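Local atomic coordinates of superoxide dismutase [Fe] (PDB entry 1COJ), a protein that uses one iron ion per subunit to convert superoxide radicals into hydrogen peroxide and molecular oxygen. Residues A[116-121]-A[140-145]. Numbering follows the deposited sequence.
Sequences NELKAA and LVVNGL
Glu117 meets Val142 through the aliphatic part of its chain, its CG lying 3.6 Å from Val142 CG2, and so gives a compact example of an acidic residue that serves two surroundings at once. CG stands anti to the backbone nitrogen (chi1 -161°), which carries the methylene toward the strand, and a bend at chi2 then turns the carboxylate aside. That polar end is gripped by a second subunit: OE2 forms a salt bridge with Arg54 and OE1 a hydrogen bond with Tyr64, both of that neighbouring chain. Two separate bonds, one to each oxygen, should limit rotation of the carboxylate and probably help to keep it ionised.

One residue on, Leu118 approaches Val142 more loosely. Its CB is not aimed at the strand, yet the branch ending in CD2 reaches back to 4.4 Å from Val142 CG1, while the side chain also packs on Leu131 of strand 128-134 and on Phe185.

Glu117, Leu118 and Ala121 lie on the side of helix 111-124 that is turned to the strand; the helix runs over strand 139-145, an outer strand of the sheet within this chain, with the short axes 12° from parallel and 8.9 Å apart. This is helix-on-sheet packing in the C-terminal alpha/beta domain of the iron/manganese superoxide dismutases, whose three-stranded antiparallel sheet includes the strand carrying the iron ligand Asp163.

A turn further along from Glu117, Ala121 makes the tightest approach, its CB only 3.5 Å from Val142 CG1, slightly inside ordinary carbon contact. Val142 thus fits among the three helical side chains as a forked wedge: CG1, anti to its own nitrogen (chi1 175°), faces Ala121 and Leu118, whereas CG2 is left for Glu117. Beyond it the backbones draw closer, Ala121 CA and Gly144 CA being 5.8 Å apart where the strand has no side chain to interpose.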
ATOM      1  N   ASN A 116      -1.488 -27.595  -1.549  1.00 15.83           N
ATOM      2  CA  ASN A 116      -2.539 -26.911  -2.287  1.00 17.82           C
ATOM      3  C   ASN A 116      -2.674 -25.482  -1.777  1.00 15.57           C
ATOM      4  O   ASN A 116      -2.857 -24.543  -2.558  1.00 14.36           O
ATOM      5  CB  ASN A 116      -3.862 -27.665  -2.124  1.00 23.33           C
ATOM      6  CG  ASN A 116      -5.005 -27.018  -2.890  1.00 31.93           C
ATOM      7  OD1 ASN A 116      -4.993 -26.957  -4.122  1.00 37.46           O
ATOM      8  ND2 ASN A 116      -6.013 -26.554  -2.161  1.00 34.60           N
ATOM      9  N   GLU A 117      -2.549 -25.324  -0.465  1.00 14.11           N
ATOM     10  CA  GLU A 117      -2.654 -24.020   0.167  1.00 14.17           C
ATOM     11  C   GLU A 117      -1.497 -23.122  -0.256  1.00 14.35           C
ATOM     12  O   GLU A 117      -1.698 -21.944  -0.566  1.00 11.56           O
ATOM     13  CB  GLU A 117      -2.680 -24.172   1.687  1.00 14.51           C
ATOM     14  CG  GLU A 117      -3.229 -22.961   2.433  1.00 17.88           C
ATOM     15  CD  GLU A 117      -4.697 -22.682   2.133  1.00 19.59           C
ATOM     16  OE1 GLU A 117      -5.140 -21.538   2.352  1.00 22.68           O
ATOM     17  OE2 GLU A 117      -5.415 -23.599   1.685  1.00 20.77           O
ATOM     18  N   LEU A 118      -0.287 -23.679  -0.286  1.00 13.78           N
ATOM     19  CA  LEU A 118       0.889 -22.914  -0.681  1.00 14.44           C
ATOM     20  C   LEU A 118       0.832 -22.485  -2.136  1.00 13.50           C
ATOM     21  O   LEU A 118       1.150 -21.340  -2.458  1.00 12.86           O
ATOM     22  CB  LEU A 118       2.179 -23.693  -0.413  1.00 16.14           C
ATOM     23  CG  LEU A 118       2.876 -23.413   0.921  1.00 19.56           C
ATOM     24  CD1 LEU A 118       4.106 -24.305   1.058  1.00 19.58           C
ATOM     25  CD2 LEU A 118       3.263 -21.935   1.008  1.00 17.26           C
ATOM     26  N   LYS A 119       0.427 -23.399  -3.015  1.00 12.57           N
ATOM     27  CA  LYS A 119       0.330 -23.089  -4.438  1.00 13.69           C
ATOM     28  C   LYS A 119      -0.714 -21.999  -4.655  1.00 11.95           C
ATOM     29  O   LYS A 119      -0.506 -21.081  -5.448  1.00 12.07           O
ATOM     30  CB  LYS A 119      -0.036 -24.332  -5.252  1.00 17.03           C
ATOM     31  CG  LYS A 119       1.013 -25.431  -5.244  1.00 26.26           C
ATOM     32  CD  LYS A 119       0.577 -26.573  -6.150  1.00 32.65           C
ATOM     33  CE  LYS A 119       1.513 -27.770  -6.070  1.00 36.27           C
ATOM     34  NZ  LYS A 119       2.907 -27.478  -6.499  1.00 40.01           N
ATOM     35  N   ALA A 120      -1.812 -22.081  -3.911  1.00 11.11           N
ATOM     36  CA  ALA A 120      -2.887 -21.098  -4.012  1.00 10.83           C
ATOM     37  C   ALA A 120      -2.399 -19.706  -3.607  1.00  9.63           C
ATOM     38  O   ALA A 120      -2.636 -18.725  -4.321  1.00  8.91           O
ATOM     39  CB  ALA A 120      -4.066 -21.521  -3.147  1.00  9.78           C
ATOM     40  N   ALA A 121      -1.699 -19.629  -2.475  1.00 10.02           N
ATOM     41  CA  ALA A 121      -1.165 -18.363  -1.981  1.00  9.26           C
ATOM     42  C   ALA A 121      -0.147 -17.802  -2.968  1.00  9.72           C
ATOM     43  O   ALA A 121      -0.112 -16.596  -3.213  1.00  7.68           O
ATOM     44  CB  ALA A 121      -0.530 -18.543  -0.599  1.00  7.08           C
ATOM     45  N   LEU A 140       0.912 -23.261  12.402  1.00 12.07           N
ATOM     46  CA  LEU A 140       1.529 -23.019  11.107  1.00 11.98           C
ATOM     47  C   LEU A 140       0.473 -22.269  10.312  1.00 12.24           C
ATOM     48  O   LEU A 140      -0.719 -22.599  10.384  1.00 13.85           O
ATOM     49  CB  LEU A 140       1.871 -24.333  10.394  1.00 12.17           C
ATOM     50  CG  LEU A 140       3.000 -25.173  10.994  1.00 13.89           C
ATOM     51  CD1 LEU A 140       3.163 -26.458  10.206  1.00 14.42           C
ATOM     52  CD2 LEU A 140       4.302 -24.389  11.002  1.00 15.00           C
ATOM     53  N   VAL A 141       0.896 -21.233   9.599  1.00 12.67           N
ATOM     54  CA  VAL A 141      -0.010 -20.426   8.791  1.00 12.49           C
ATOM     55  C   VAL A 141       0.630 -20.059   7.457  1.00 11.74           C
ATOM     56  O   VAL A 141       1.856 -20.038   7.323  1.00 11.54           O
ATOM     57  CB  VAL A 141      -0.421 -19.107   9.509  1.00 13.05           C
ATOM     58  CG1 VAL A 141      -1.102 -19.402  10.840  1.00 17.02           C
ATOM     59  CG2 VAL A 141       0.785 -18.213   9.720  1.00 13.37           C
ATOM     60  N   VAL A 142      -0.208 -19.824   6.458  1.00 10.23           N
ATOM     61  CA  VAL A 142       0.270 -19.429   5.148  1.00  9.15           C
ATOM     62  C   VAL A 142       0.062 -17.921   5.101  1.00  9.53           C
ATOM     63  O   VAL A 142      -1.049 -17.435   5.309  1.00  9.85           O
ATOM     64  CB  VAL A 142      -0.521 -20.116   4.026  1.00  9.17           C
ATOM     65  CG1 VAL A 142      -0.075 -19.581   2.682  1.00 11.07           C
ATOM     66  CG2 VAL A 142      -0.314 -21.617   4.087  1.00  9.80           C
ATOM     67  N   ASN A 143       1.142 -17.186   4.879  1.00  7.51           N
ATOM     68  CA  ASN A 143       1.118 -15.729   4.829  1.00  8.13           C
ATOM     69  C   ASN A 143       1.522 -15.254   3.429  1.00  8.28           C
ATOM     70  O   ASN A 143       2.631 -15.523   2.968  1.00 10.04           O
ATOM     71  CB  ASN A 143       2.098 -15.191   5.886  1.00  6.71           C
ATOM     72  CG  ASN A 143       2.156 -13.662   5.957  1.00  8.57           C
ATOM     73  OD1 ASN A 143       3.115 -13.112   6.500  1.00 11.98           O
ATOM     74  ND2 ASN A 143       1.124 -12.974   5.466  1.00  9.66           N
ATOM     75  N   GLY A 144       0.603 -14.600   2.731  1.00  7.19           N
ATOM     76  CA  GLY A 144       0.913 -14.092   1.407  1.00  7.34           C
ATOM     77  C   GLY A 144       1.285 -12.623   1.500  1.00  8.59           C
ATOM     78  O   GLY A 144       0.678 -11.876   2.274  1.00  9.06           O
ATOM     79  N   LEU A 145       2.275 -12.199   0.724  1.00  6.97           N
ATOM     80  CA  LEU A 145       2.718 -10.810   0.731  1.00  7.59           C
ATOM     81  C   LEU A 145       2.607 -10.232  -0.675  1.00  8.47           C
ATOM     82  O   LEU A 145       2.841 -10.938  -1.663  1.00  7.54           O
ATOM     83  CB  LEU A 145       4.184 -10.705   1.172  1.00  7.33           C
ATOM     84  CG  LEU A 145       4.742 -11.509   2.348  1.00 10.36           C
ATOM     85  CD1 LEU A 145       6.165 -11.053   2.615  1.00  6.56           C
ATOM     86  CD2 LEU A 145       3.910 -11.332   3.584  1.00 11.76           C
TER